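Amidohydrolase 3 domain-containing protein (Pyrococcus furiosus, PDB 3ICJ) binds two zinc ions and probably hydrolyses carbon-nitrogen bonds other than peptide bonds, although its substrate is not known. Local coordinates at residues F298-L303 / A346-G351; E330-I335 / L359-E364; S368-H373 / R391-P396; A374-D379 / K415-L420; P396-S401 / S432-I437. One frame throughout, in Å; residues are numbered along the deposited sequence.

Contact 1 (F298-L303 / A346-G351). With ZN (zinc ion), chain C.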
# COMPACT_ATOMS: atom_id res chain seq x y z
N PHE A 298 12.87 0.36 6.55
CA PHE A 298 12.88 1.75 6.05
C PHE A 298 14.32 2.27 6.08
O PHE A 298 14.91 2.30 7.15
CB PHE A 298 12.08 2.65 7.03
CG PHE A 298 10.61 2.36 7.06
CD1 PHE A 298 9.74 3.06 6.22
CD2 PHE A 298 10.09 1.41 7.94
CE1 PHE A 298 8.36 2.80 6.25
CE2 PHE A 298 8.72 1.14 7.96
CZ PHE A 298 7.85 1.83 7.12
N VAL A 299 14.89 2.66 4.93
CA VAL A 299 16.20 3.35 4.92
C VAL A 299 16.03 4.82 5.32
O VAL A 299 16.81 5.33 6.11
CB VAL A 299 16.93 3.31 3.53
CG1 VAL A 299 18.29 4.02 3.61
CG2 VAL A 299 17.16 1.91 3.08
N ASP A 300 15.02 5.49 4.76
CA ASP A 300 14.86 6.94 4.92
C ASP A 300 13.39 7.36 5.10
O ASP A 300 12.52 6.51 5.26
CB ASP A 300 15.53 7.71 3.75
CG ASP A 300 14.84 7.48 2.38
OD1 ASP A 300 14.06 6.52 2.21
OD2 ASP A 300 15.14 8.24 1.43
N GLY A 301 13.13 8.67 5.07
CA GLY A 301 11.78 9.22 5.17
C GLY A 301 11.23 9.60 3.80
O GLY A 301 11.34 8.82 2.84
N SER A 302 10.64 10.79 3.70
CA SER A 302 9.88 11.19 2.51
C SER A 302 10.41 12.51 1.94
O SER A 302 10.99 13.31 2.66
CB SER A 302 8.40 11.38 2.89
OG SER A 302 8.29 12.53 3.73
N LEU A 303 10.21 12.73 0.64
CA LEU A 303 10.57 14.01 0.02
C LEU A 303 9.75 15.20 0.52
O LEU A 303 10.28 16.31 0.62
CB LEU A 303 10.50 13.93 -1.51
CG LEU A 303 11.60 13.08 -2.14
CD1 LEU A 303 11.21 12.66 -3.57
CD2 LEU A 303 12.93 13.79 -2.13
N ALA A 346 11.56 -6.24 2.10
CA ALA A 346 11.16 -5.06 1.36
C ALA A 346 11.71 -3.85 2.07
O ALA A 346 11.54 -3.71 3.28
CB ALA A 346 9.66 -4.98 1.26
N VAL A 347 12.37 -2.99 1.31
CA VAL A 347 13.09 -1.85 1.86
C VAL A 347 12.57 -0.55 1.23
O VAL A 347 12.73 -0.34 0.03
CB VAL A 347 14.61 -2.03 1.60
CG1 VAL A 347 15.36 -0.81 1.98
CG2 VAL A 347 15.15 -3.26 2.35
N HIS A 348 11.96 0.31 2.04
CA HIS A 348 11.55 1.67 1.63
C HIS A 348 12.80 2.53 1.37
O HIS A 348 13.63 2.74 2.25
CB HIS A 348 10.65 2.26 2.75
CG HIS A 348 10.49 3.75 2.75
ND1 HIS A 348 9.26 4.36 2.78
CD2 HIS A 348 11.40 4.76 2.81
CE1 HIS A 348 9.41 5.68 2.83
NE2 HIS A 348 10.70 5.94 2.84
N ALA A 349 12.95 2.99 0.13
CA ALA A 349 14.02 3.92 -0.24
C ALA A 349 13.48 4.95 -1.23
O ALA A 349 13.10 4.61 -2.35
CB ALA A 349 15.19 3.20 -0.84
N ILE A 350 13.47 6.20 -0.80
CA ILE A 350 12.89 7.30 -1.59
C ILE A 350 13.98 8.17 -2.22
O ILE A 350 14.00 8.37 -3.44
CB ILE A 350 11.84 8.09 -0.76
CG1 ILE A 350 10.62 7.19 -0.55
CG2 ILE A 350 11.48 9.47 -1.41
CD1 ILE A 350 9.36 7.90 0.05
N GLY A 351 14.90 8.66 -1.38
CA GLY A 351 15.99 9.50 -1.86
C GLY A 351 17.02 8.69 -2.64
O GLY A 351 17.13 7.48 -2.45
ZN ZN C . 7.27 3.71 2.47
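The Phe298 ring leans over one face of the His348 imidazole, CD1 lying 3.6 Å from CG of His348, planes 48° apart. His348 CG stands anti to the backbone N (chi1 161°), which carries the ring across to 298-303. His348 ND1 binds a zinc ion at 2.1 Å, and NE2 of the same ring donates to Gly301 O at 3.0 Å. That acceptor lies in the imidazole plane, although the nitrogen sits above the carbonyl plane of Gly301. Histidine suits the place: one nitrogen ligates, the other orients the ring. Asp300 crosses the imidazole at about a right angle and turns its carboxylate to the backbone. Asp300 OD1 accepts from Ile350 N at 3.1 Å and its OD2 from Gly351 N at 2.9 Å, both through syn lone pairs; Leu309 N also donates to OD2. With an alanine here, the amides of Ile350 and Gly351 would probably lose their shared acceptor, and the lead-in to helix 352-365 would be freer to shift. Leu303 CG packs on Ile350 CG2. A histidine at the C-terminal end of a parallel strand, sharing one zinc of a binuclear site with His373 and the carboxylated Lys296, is typical of the amidohydrolase barrel.

Contact 2 (E330-I335 / L359-E364)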
# COMPACT_ATOMS: atom_id res chain seq x y z
N GLU A 330 22.64 -2.44 9.31
CA GLU A 330 21.41 -2.75 10.05
C GLU A 330 20.42 -3.50 9.16
O GLU A 330 19.67 -4.37 9.63
CB GLU A 330 20.80 -1.49 10.66
CG GLU A 330 21.75 -0.77 11.64
CD GLU A 330 21.23 0.58 12.10
OE1 GLU A 330 20.78 1.38 11.26
OE2 GLU A 330 21.31 0.86 13.31
N ILE A 331 20.43 -3.17 7.87
CA ILE A 331 19.59 -3.86 6.89
C ILE A 331 20.13 -5.27 6.67
O ILE A 331 19.37 -6.22 6.74
CB ILE A 331 19.51 -3.11 5.54
CG1 ILE A 331 18.87 -1.74 5.73
CG2 ILE A 331 18.73 -3.92 4.50
CD1 ILE A 331 19.01 -0.86 4.54
N VAL A 332 21.44 -5.40 6.41
CA VAL A 332 22.10 -6.72 6.26
C VAL A 332 21.82 -7.65 7.46
O VAL A 332 21.53 -8.83 7.26
CB VAL A 332 23.64 -6.61 5.96
CG1 VAL A 332 24.29 -8.01 5.92
CG2 VAL A 332 23.87 -5.93 4.60
N GLU A 333 21.85 -7.10 8.67
CA GLU A 333 21.53 -7.87 9.90
C GLU A 333 20.11 -8.50 9.86
O GLU A 333 19.93 -9.67 10.19
CB GLU A 333 21.72 -7.00 11.15
CG GLU A 333 21.88 -7.74 12.49
CD GLU A 333 20.58 -7.89 13.26
OE1 GLU A 333 20.55 -8.68 14.23
OE2 GLU A 333 19.57 -7.23 12.90
N VAL A 334 19.13 -7.72 9.41
CA VAL A 334 17.76 -8.21 9.29
C VAL A 334 17.65 -9.24 8.17
O VAL A 334 17.05 -10.30 8.37
CB VAL A 334 16.73 -7.06 9.10
CG1 VAL A 334 15.34 -7.59 8.72
CG2 VAL A 334 16.64 -6.23 10.36
N ILE A 335 18.27 -8.95 7.02
CA ILE A 335 18.33 -9.89 5.89
C ILE A 335 18.91 -11.25 6.32
O ILE A 335 18.40 -12.31 5.92
CB ILE A 335 19.13 -9.31 4.68
CG1 ILE A 335 18.39 -8.14 4.05
CG2 ILE A 335 19.37 -10.38 3.62
CD1 ILE A 335 19.24 -7.36 3.00
N LEU A 359 20.69 -0.92 -2.26
CA LEU A 359 21.50 -1.69 -3.21
C LEU A 359 22.77 -2.28 -2.60
O LEU A 359 23.07 -3.45 -2.84
CB LEU A 359 21.81 -0.87 -4.47
CG LEU A 359 20.62 -0.44 -5.35
CD1 LEU A 359 21.07 0.52 -6.44
CD2 LEU A 359 19.91 -1.62 -5.95
N ASP A 360 23.49 -1.49 -1.81
CA ASP A 360 24.66 -1.97 -1.07
C ASP A 360 24.31 -3.13 -0.15
O ASP A 360 25.07 -4.08 -0.04
CB ASP A 360 25.26 -0.87 -0.18
CG ASP A 360 25.99 0.21 -0.98
OD1 ASP A 360 26.26 0.04 -2.19
OD2 ASP A 360 26.29 1.26 -0.37
N ALA A 361 23.17 -3.02 0.53
CA ALA A 361 22.76 -4.03 1.48
C ALA A 361 22.41 -5.35 0.78
O ALA A 361 22.79 -6.42 1.27
CB ALA A 361 21.61 -3.54 2.30
N PHE A 362 21.71 -5.25 -0.36
CA PHE A 362 21.34 -6.42 -1.15
C PHE A 362 22.55 -7.08 -1.80
O PHE A 362 22.64 -8.31 -1.84
CB PHE A 362 20.29 -6.08 -2.23
CG PHE A 362 18.94 -5.70 -1.69
CD1 PHE A 362 18.47 -6.24 -0.50
CD2 PHE A 362 18.14 -4.80 -2.39
CE1 PHE A 362 17.21 -5.88 -0.01
CE2 PHE A 362 16.89 -4.43 -1.90
CZ PHE A 362 16.42 -4.97 -0.71
N GLU A 363 23.46 -6.26 -2.31
CA GLU A 363 24.71 -6.73 -2.90
C GLU A 363 25.54 -7.53 -1.90
O GLU A 363 25.99 -8.63 -2.22
CB GLU A 363 25.55 -5.56 -3.36
CG GLU A 363 25.64 -5.40 -4.85
CD GLU A 363 27.02 -5.00 -5.30
OE1 GLU A 363 27.67 -5.79 -6.01
OE2 GLU A 363 27.46 -3.89 -4.95
N GLU A 364 25.74 -6.96 -0.71
CA GLU A 364 26.61 -7.56 0.30
C GLU A 364 26.04 -8.87 0.81
O GLU A 364 26.76 -9.85 0.95
CB GLU A 364 26.84 -6.59 1.47
CG GLU A 364 27.46 -7.24 2.71
CD GLU A 364 27.90 -6.25 3.76
OE1 GLU A 364 28.32 -5.13 3.39
OE2 GLU A 364 27.82 -6.60 4.95
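At Ile331 a chi1 of -63° puts CG2 anti to the backbone N, where it meets Ala361, while in Ile335 (chi1 -68°) an extended chi2 sends CD1 well out from helix 328-338; Val332 has CG1 anti to its N, so that CG2 meets Ala361 and CG1 meets Glu364. The three branched side chains gather round Ala361. Ile331 CG2 lies 3.6 Å from Ala361 CB, while Val332 CG2 rests against the backbone, 3.5 Å from Ala361 O. Alanine fits because its lone methyl lets the short helical segments approach to 9.0 Å between axes, crossing at -43°.

Further along, Ile335 CD1 reaches the rim of the Phe362 ring, 3.8 Å from CD1 of that ring and near its plane, abutting an edge. Phe362 has its CB turned from helix 328-338, yet its ring swings back to receive this methyl. At the outer margin the long side chain of Glu364, extended beyond CG, lies across Val332, with OE2 3.9 Å from Val332 CG1. Its charge is answered elsewhere: OE1 forms a salt bridge with Lys328, at the start of helix 328-338.

Within the two segments the contact is therefore made by van der Waals touch between branched aliphatic groups, a methyl and a ring edge. Such an interface depends on shape and the exclusion of water, and the carboxylate of Glu364 lies at its exposed border, where a charge is likely to cost little.

Contact 3 (S368-H373 / R391-P396). With ZN (zinc ion), chain C.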
# COMPACT_ATOMS: atom_id res chain seq x y z
N SER A 368 18.37 -10.96 -3.34
CA SER A 368 17.59 -10.16 -4.29
C SER A 368 16.28 -9.70 -3.63
O SER A 368 15.29 -10.43 -3.62
CB SER A 368 17.36 -10.94 -5.59
OG SER A 368 17.27 -10.04 -6.68
N GLY A 369 16.30 -8.50 -3.06
CA GLY A 369 15.16 -8.01 -2.30
C GLY A 369 14.28 -7.15 -3.17
O GLY A 369 14.42 -7.14 -4.40
N ARG A 370 13.35 -6.45 -2.53
CA ARG A 370 12.57 -5.48 -3.23
C ARG A 370 12.73 -4.10 -2.60
O ARG A 370 13.01 -3.98 -1.40
CB ARG A 370 11.06 -5.88 -3.35
CG ARG A 370 10.41 -6.31 -2.08
CD ARG A 370 8.95 -6.75 -2.30
NE ARG A 370 8.05 -5.59 -2.39
CZ ARG A 370 6.72 -5.67 -2.51
NH1 ARG A 370 6.13 -6.86 -2.59
NH2 ARG A 370 6.00 -4.56 -2.57
N ILE A 371 12.54 -3.08 -3.43
CA ILE A 371 12.58 -1.69 -2.99
C ILE A 371 11.20 -1.07 -3.18
O ILE A 371 10.60 -1.18 -4.26
CB ILE A 371 13.71 -0.86 -3.73
CG1 ILE A 371 15.10 -1.32 -3.28
CG2 ILE A 371 13.56 0.65 -3.48
CD1 ILE A 371 16.24 -0.70 -4.13
N GLU A 372 10.68 -0.48 -2.12
CA GLU A 372 9.43 0.25 -2.16
C GLU A 372 9.74 1.71 -2.50
O GLU A 372 10.66 2.30 -1.91
CB GLU A 372 8.74 0.21 -0.78
CG GLU A 372 8.74 -1.18 -0.15
CD GLU A 372 8.20 -2.22 -1.11
OE1 GLU A 372 7.01 -2.12 -1.47
OE2 GLU A 372 8.97 -3.12 -1.52
N HIS A 373 8.96 2.25 -3.43
CA HIS A 373 9.02 3.63 -3.95
C HIS A 373 10.07 3.85 -5.04
O HIS A 373 9.71 4.17 -6.18
CB HIS A 373 9.08 4.71 -2.85
CG HIS A 373 8.09 4.48 -1.75
ND1 HIS A 373 6.73 4.46 -1.96
CD2 HIS A 373 8.26 4.18 -0.44
CE1 HIS A 373 6.10 4.20 -0.83
NE2 HIS A 373 7.01 4.02 0.11
N ARG A 391 13.50 -6.11 -7.25
CA ARG A 391 12.10 -5.87 -7.57
C ARG A 391 11.72 -4.52 -6.99
O ARG A 391 12.25 -4.12 -5.95
CB ARG A 391 11.25 -6.98 -6.99
CG ARG A 391 11.48 -8.33 -7.69
CD ARG A 391 11.06 -9.51 -6.83
NE ARG A 391 12.02 -9.81 -5.77
CZ ARG A 391 11.73 -9.84 -4.46
NH1 ARG A 391 10.50 -9.61 -4.03
NH2 ARG A 391 12.68 -10.13 -3.57
N ILE A 392 10.83 -3.80 -7.67
CA ILE A 392 10.48 -2.43 -7.29
C ILE A 392 8.96 -2.26 -7.26
O ILE A 392 8.26 -2.66 -8.17
CB ILE A 392 11.11 -1.36 -8.24
CG1 ILE A 392 12.64 -1.35 -8.10
CG2 ILE A 392 10.56 0.03 -7.92
CD1 ILE A 392 13.36 -0.62 -9.24
N SER A 393 8.46 -1.71 -6.16
CA SER A 393 7.06 -1.32 -6.08
C SER A 393 6.95 0.21 -6.15
O SER A 393 7.46 0.91 -5.26
CB SER A 393 6.44 -1.85 -4.80
OG SER A 393 5.04 -1.87 -4.93
N ALA A 394 6.29 0.70 -7.19
CA ALA A 394 6.16 2.14 -7.43
C ALA A 394 4.69 2.57 -7.42
O ALA A 394 3.80 1.77 -7.73
CB ALA A 394 6.82 2.51 -8.74
N GLN A 395 4.46 3.83 -7.06
CA GLN A 395 3.13 4.40 -6.88
C GLN A 395 2.92 5.52 -7.90
O GLN A 395 3.38 6.66 -7.68
CB GLN A 395 2.96 4.93 -5.43
CG GLN A 395 3.05 3.87 -4.31
CD GLN A 395 4.48 3.39 -4.02
OE1 GLN A 395 5.43 4.19 -4.06
NE2 GLN A 395 4.64 2.10 -3.74
N PRO A 396 2.26 5.21 -9.04
CA PRO A 396 2.18 6.22 -10.09
C PRO A 396 1.43 7.49 -9.70
O PRO A 396 1.75 8.55 -10.22
CB PRO A 396 1.48 5.51 -11.24
CG PRO A 396 1.78 4.06 -11.01
CD PRO A 396 1.83 3.88 -9.53
ZN ZN C . 7.27 3.71 2.47
O HOH W 1 14.59 -9.83 -6.71
O HOH W 2 6.82 5.38 -6.57
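The backbones of 369-373 and 391-393 pair as parallel strands: Arg391 N donates to Gly369 O, Ile371 N to Arg391 O, Ser393 N to Ile371 O and His373 N to Ser393 O. Just before the first rung, Arg391 NH2 donates to Ser368 O at 2.6 Å, in the guanidinium plane. Its NE gives a proton to a water that also donates to Ser368 OG, itself hydrogen-bonded to Leu388 O; Asp344 supplies a salt bridge to NH2, and Val477 O accepts from NH1.

Arg370 grips Glu372 side-on, NE to OE2 at 2.8 Å and NH2 to OE1 at 2.9 Å; NH2 also bonds to Ser100 O. Glu372 OE1 also accepts from ND1 of the zinc ligand His101. Arginine suits a buried carboxylate because one planar group can serve both oxygens.

His373 NE2 binds zinc at 2.4 Å and its ND1 donates to Gln395 OE1, at a modelled 2.5 Å too short to take literally. Gln395, bent at chi2 (75°), brings that oxygen to the ring edge, while its NE2 donates to Ser432 OG.

His373 and His101 thus have their second ring nitrogens held, by Gln395 and Glu372 respectively; the carboxylate would probably raise the electron density on the His101 ring.

Contact 4 (A374-D379 / K415-L420)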
# COMPACT_ATOMS: atom_id res chain seq x y z
N ALA A 374 11.35 3.69 -4.67
CA ALA A 374 12.49 4.02 -5.54
C ALA A 374 12.27 5.36 -6.26
O ALA A 374 12.44 5.44 -7.49
CB ALA A 374 12.76 2.88 -6.54
N SER A 375 11.86 6.38 -5.51
CA SER A 375 11.33 7.63 -6.07
C SER A 375 12.36 8.38 -6.90
O SER A 375 12.04 8.88 -7.98
CB SER A 375 10.79 8.52 -4.96
OG SER A 375 9.85 7.81 -4.17
N LEU A 376 13.59 8.47 -6.39
CA LEU A 376 14.70 9.01 -7.19
C LEU A 376 15.74 7.95 -7.55
O LEU A 376 16.40 7.39 -6.68
CB LEU A 376 15.38 10.17 -6.46
CG LEU A 376 14.41 11.22 -5.90
CD1 LEU A 376 15.13 12.21 -5.00
CD2 LEU A 376 13.70 11.95 -7.02
N VAL A 377 15.87 7.67 -8.85
CA VAL A 377 16.88 6.73 -9.33
C VAL A 377 17.76 7.42 -10.36
O VAL A 377 17.28 7.94 -11.38
CB VAL A 377 16.24 5.45 -9.95
CG1 VAL A 377 17.34 4.52 -10.46
CG2 VAL A 377 15.35 4.73 -8.94
N ARG A 378 19.06 7.45 -10.07
CA ARG A 378 20.03 8.05 -10.98
C ARG A 378 20.35 7.09 -12.14
O ARG A 378 20.22 5.86 -11.99
CB ARG A 378 21.32 8.40 -10.23
CG ARG A 378 21.12 9.23 -8.96
CD ARG A 378 22.46 9.63 -8.30
NE ARG A 378 23.41 8.53 -8.13
CZ ARG A 378 23.65 7.91 -6.98
NH1 ARG A 378 24.52 6.91 -6.95
NH2 ARG A 378 23.01 8.26 -5.85
N ASP A 379 20.75 7.65 -13.28
CA ASP A 379 21.26 6.89 -14.43
C ASP A 379 22.32 5.86 -14.04
O ASP A 379 22.26 4.71 -14.47
CB ASP A 379 21.83 7.83 -15.50
CG ASP A 379 20.76 8.48 -16.36
OD1 ASP A 379 19.55 8.33 -16.06
OD2 ASP A 379 21.12 9.15 -17.34
N LYS A 415 14.71 14.85 -13.00
CA LYS A 415 14.85 13.82 -14.03
C LYS A 415 14.97 12.39 -13.46
O LYS A 415 14.69 11.41 -14.14
CB LYS A 415 16.05 14.13 -14.94
CG LYS A 415 15.90 15.42 -15.80
CD LYS A 415 17.23 15.78 -16.46
CE LYS A 415 17.10 17.08 -17.26
NZ LYS A 415 18.44 17.61 -17.62
N TRP A 416 15.37 12.29 -12.20
CA TRP A 416 15.48 10.99 -11.53
C TRP A 416 14.13 10.46 -11.04
O TRP A 416 14.02 9.29 -10.67
CB TRP A 416 16.43 11.09 -10.33
CG TRP A 416 17.86 11.55 -10.66
CD1 TRP A 416 18.47 11.53 -11.88
CD2 TRP A 416 18.84 12.04 -9.72
NE1 TRP A 416 19.77 12.01 -11.77
CE2 TRP A 416 20.02 12.32 -10.46
CE3 TRP A 416 18.83 12.27 -8.33
CZ2 TRP A 416 21.18 12.82 -9.85
CZ3 TRP A 416 20.00 12.77 -7.73
CH2 TRP A 416 21.15 13.05 -8.49
N ALA A 417 13.11 11.30 -11.05
CA ALA A 417 11.88 11.00 -10.32
C ALA A 417 10.87 10.14 -11.08
O ALA A 417 10.54 10.44 -12.23
CB ALA A 417 11.20 12.28 -9.85
N TYR A 418 10.37 9.10 -10.40
CA TYR A 418 9.23 8.27 -10.87
C TYR A 418 9.41 7.78 -12.30
O TYR A 418 8.56 7.98 -13.19
CB TYR A 418 7.88 8.99 -10.66
CG TYR A 418 7.69 9.50 -9.25
CD1 TYR A 418 7.84 8.64 -8.14
CD2 TYR A 418 7.35 10.83 -9.00
CE1 TYR A 418 7.68 9.11 -6.83
CE2 TYR A 418 7.17 11.31 -7.69
CZ TYR A 418 7.34 10.44 -6.61
OH TYR A 418 7.16 10.91 -5.31
N ARG A 419 10.55 7.11 -12.49
CA ARG A 419 11.00 6.67 -13.80
C ARG A 419 10.36 5.33 -14.17
O ARG A 419 11.05 4.33 -14.35
CB ARG A 419 12.53 6.57 -13.79
CG ARG A 419 13.20 7.90 -13.55
CD ARG A 419 14.73 7.78 -13.62
NE ARG A 419 15.24 7.58 -14.98
CZ ARG A 419 16.53 7.59 -15.28
NH1 ARG A 419 17.45 7.76 -14.32
NH2 ARG A 419 16.93 7.41 -16.54
N LEU A 420 9.03 5.33 -14.29
CA LEU A 420 8.23 4.12 -14.42
C LEU A 420 8.62 3.31 -15.65
O LEU A 420 8.80 2.10 -15.55
CB LEU A 420 6.73 4.46 -14.48
CG LEU A 420 6.18 5.33 -13.34
CD1 LEU A 420 4.66 5.49 -13.45
CD2 LEU A 420 6.54 4.78 -11.98
O HOH W 3 12.59 6.79 -10.24
O HOH W 4 8.18 9.64 -3.07
O HOH W 5 21.49 10.60 -13.71
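Arg378 lays its aliphatic stem flat over the indole of Trp416, CG standing 3.5 Å from the centroid of the six-membered ring and only 7° off its normal. This is a CH-pi contact in which both side chains run the same way. The guanidinium continues past the ring to Asp352 and Asp356 in salt bridges, so arginine supplies both an apolar stem and a charged end. Leu376 CB approaches the Trp416 edge, and the indole NE1 donates to a water that also accepts from Asp379 N.

Backbone bonds tie the two loops together: Tyr418 N donates to Ser375 O at 2.9 Å and Val377 N to Trp416 O at 3.1 Å. Between them Leu376 and Ala417 form a single bridge, with Leu376 CD2 resting on Ala417 CB at 3.8 Å. A water links Ser375 OG and Tyr418 OH, whose further partner is Asp402.

Arg419 bends at chi3 (72°) to bring its guanidinium back to 374-379. Arg419 NH1 donates to Val377 O at 3.0 Å, within the guanidinium plane, and NH1 and NH2 form an end-on salt bridge to Asp379 OD1, each at 2.8 Å. A leucine in its place would probably leave Asp379 without its counter-charge and Val377 O without this donor.

The contact fastens the loop leading from strand 370-371 into helix 379-388 to the loop joining helices 405-413 and 420-426. Val377 packs on helix 379-388, Leu376 and Ala417 on helix 405-413, and Tyr418 on Ile399 of helix 398-401.

Contact 5 (P396-S401 / S432-I437). With ZN (zinc ion), chain B.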
# COMPACT_ATOMS: atom_id res chain seq x y z
N PRO A 396 2.26 5.21 -9.04
CA PRO A 396 2.18 6.22 -10.09
C PRO A 396 1.43 7.49 -9.70
O PRO A 396 1.75 8.55 -10.22
CB PRO A 396 1.48 5.51 -11.24
CG PRO A 396 1.78 4.06 -11.01
CD PRO A 396 1.83 3.88 -9.53
N HIS A 397 0.46 7.39 -8.78
CA HIS A 397 -0.28 8.58 -8.38
C HIS A 397 0.58 9.61 -7.63
O HIS A 397 0.21 10.77 -7.54
CB HIS A 397 -1.58 8.24 -7.60
CG HIS A 397 -2.60 9.34 -7.65
ND1 HIS A 397 -2.86 10.16 -6.57
CD2 HIS A 397 -3.38 9.78 -8.66
CE1 HIS A 397 -3.77 11.06 -6.92
NE2 HIS A 397 -4.10 10.85 -8.18
N PHE A 398 1.75 9.21 -7.13
CA PHE A 398 2.73 10.15 -6.55
C PHE A 398 3.09 11.25 -7.57
O PHE A 398 3.36 12.38 -7.21
CB PHE A 398 4.03 9.45 -6.12
CG PHE A 398 3.98 8.70 -4.79
CD1 PHE A 398 2.80 8.42 -4.14
CD2 PHE A 398 5.17 8.21 -4.24
CE1 PHE A 398 2.79 7.71 -2.93
CE2 PHE A 398 5.17 7.51 -3.04
CZ PHE A 398 3.97 7.25 -2.38
N ILE A 399 3.08 10.90 -8.85
CA ILE A 399 3.35 11.87 -9.93
C ILE A 399 2.35 13.04 -9.89
O ILE A 399 2.76 14.21 -9.97
CB ILE A 399 3.38 11.21 -11.33
CG1 ILE A 399 4.53 10.20 -11.40
CG2 ILE A 399 3.56 12.28 -12.41
CD1 ILE A 399 4.51 9.25 -12.63
N VAL A 400 1.06 12.71 -9.75
CA VAL A 400 -0.01 13.69 -9.58
C VAL A 400 0.09 14.47 -8.25
O VAL A 400 -0.01 15.70 -8.24
CB VAL A 400 -1.42 13.00 -9.68
CG1 VAL A 400 -2.56 14.02 -9.52
CG2 VAL A 400 -1.56 12.29 -11.02
N SER A 401 0.30 13.76 -7.14
CA SER A 401 0.23 14.35 -5.79
C SER A 401 1.42 15.22 -5.43
O SER A 401 1.28 16.24 -4.75
CB SER A 401 0.12 13.25 -4.74
OG SER A 401 -1.08 12.54 -4.88
N SER A 432 1.35 0.16 -7.15
CA SER A 432 0.70 0.24 -5.87
C SER A 432 0.23 1.66 -5.60
O SER A 432 0.55 2.58 -6.35
CB SER A 432 1.63 -0.21 -4.74
OG SER A 432 2.91 0.41 -4.79
N THR A 433 -0.51 1.82 -4.51
CA THR A 433 -1.04 3.12 -4.12
C THR A 433 -0.42 3.66 -2.84
O THR A 433 -0.46 4.87 -2.61
CB THR A 433 -2.57 3.06 -3.96
OG1 THR A 433 -2.91 2.08 -2.96
CG2 THR A 433 -3.21 2.66 -5.28
N ASP A 434 0.12 2.76 -2.00
CA ASP A 434 0.58 3.09 -0.64
C ASP A 434 -0.62 3.60 0.16
O ASP A 434 -0.48 4.45 1.03
CB ASP A 434 1.75 4.10 -0.64
CG ASP A 434 2.52 4.14 0.70
OD1 ASP A 434 2.19 3.36 1.63
OD2 ASP A 434 3.44 4.96 0.81
N SER A 435 -1.80 3.07 -0.17
CA SER A 435 -3.07 3.43 0.46
C SER A 435 -2.92 3.23 1.98
O SER A 435 -2.34 2.20 2.42
CB SER A 435 -4.22 2.61 -0.14
OG SER A 435 -5.47 2.91 0.44
N PRO A 436 -3.41 4.21 2.79
CA PRO A 436 -4.27 5.35 2.40
C PRO A 436 -3.57 6.67 2.01
O PRO A 436 -4.24 7.70 1.98
CB PRO A 436 -5.13 5.58 3.65
CG PRO A 436 -4.25 5.14 4.79
CD PRO A 436 -3.15 4.23 4.24
N ILE A 437 -2.27 6.65 1.74
CA ILE A 437 -1.56 7.86 1.30
C ILE A 437 -2.17 8.39 -0.01
O ILE A 437 -2.54 9.57 -0.10
CB ILE A 437 0.00 7.68 1.19
CG1 ILE A 437 0.63 7.30 2.54
CG2 ILE A 437 0.67 8.95 0.64
CD1 ILE A 437 0.39 8.31 3.69
ZN ZN B . 4.05 2.39 2.82
O HOH W 6 -0.40 5.09 -7.22
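Pro396 and Ser432 face each other where the chain leaves two strands, 391-394 and 429-431: segment 396-401 runs into the short helix 398-401, while 432-437 curls through a loop with Asp434 at positive phi (61°) and a cis peptide before Pro436. Pro396 CD comes 3.7 Å from Ser432 O, and a water bridges the same carbonyl to His397 N, accepting from that amide and donating to the oxygen. Proline, with no N-H to satisfy, suits the start of such a turn.

Phe398 carries the side-chain contact. With CG anti to the carbonyl carbon (chi1 -79°), its ring extends toward the zinc-bearing loop and presents CZ to Asp434 OD2 at 4.0 Å. The oxygen lies near the ring plane, at the edge, where the slightly positive ring hydrogens would tolerate a carboxylate better than a face would. Ile437 CG2 lies 4.3 Å from Phe398 CE1, a loose apolar touch.

Asp434, its CG anti to the backbone N, spends OD1 on a zinc ion at 2.4 Å, a site shared with His101, His103 and the carboxylated Lys296. Thr433 OG1 accepts from Ser435 N in an ST turn and also bonds to Asp99.

The loop 432-437 thus sits between strand 92-102 and helix 104-112, which Ser432, Ser435 and Pro436 touch, and the short helix 398-401, while Pro396, His397 and Val400 pack on helix 442-451.

From the N terminus, contact 1 closes the loop from 298-303 to strand 346-349, and contact 2 crosses it by pairing helix 328-338 with helix 352-365; Val299 meets Ile331 where they touch. Contact 3 opens only after both have closed and joins the two strands of the beta-alpha-beta unit 370-371, 379-388, 391-394. Contact 4 opens inside contact 3 and closes beyond it, so those two cross; contact 5 crosses contact 4 in turn and begins at Pro396, which contact 3 shares. Contacts 1 and 3 meet through adjacent strands and at one zinc, and contact 5 supplies a ligand of the other. Contacts 2 and 4 bind outer helices and connecting loops to this metal-bearing core.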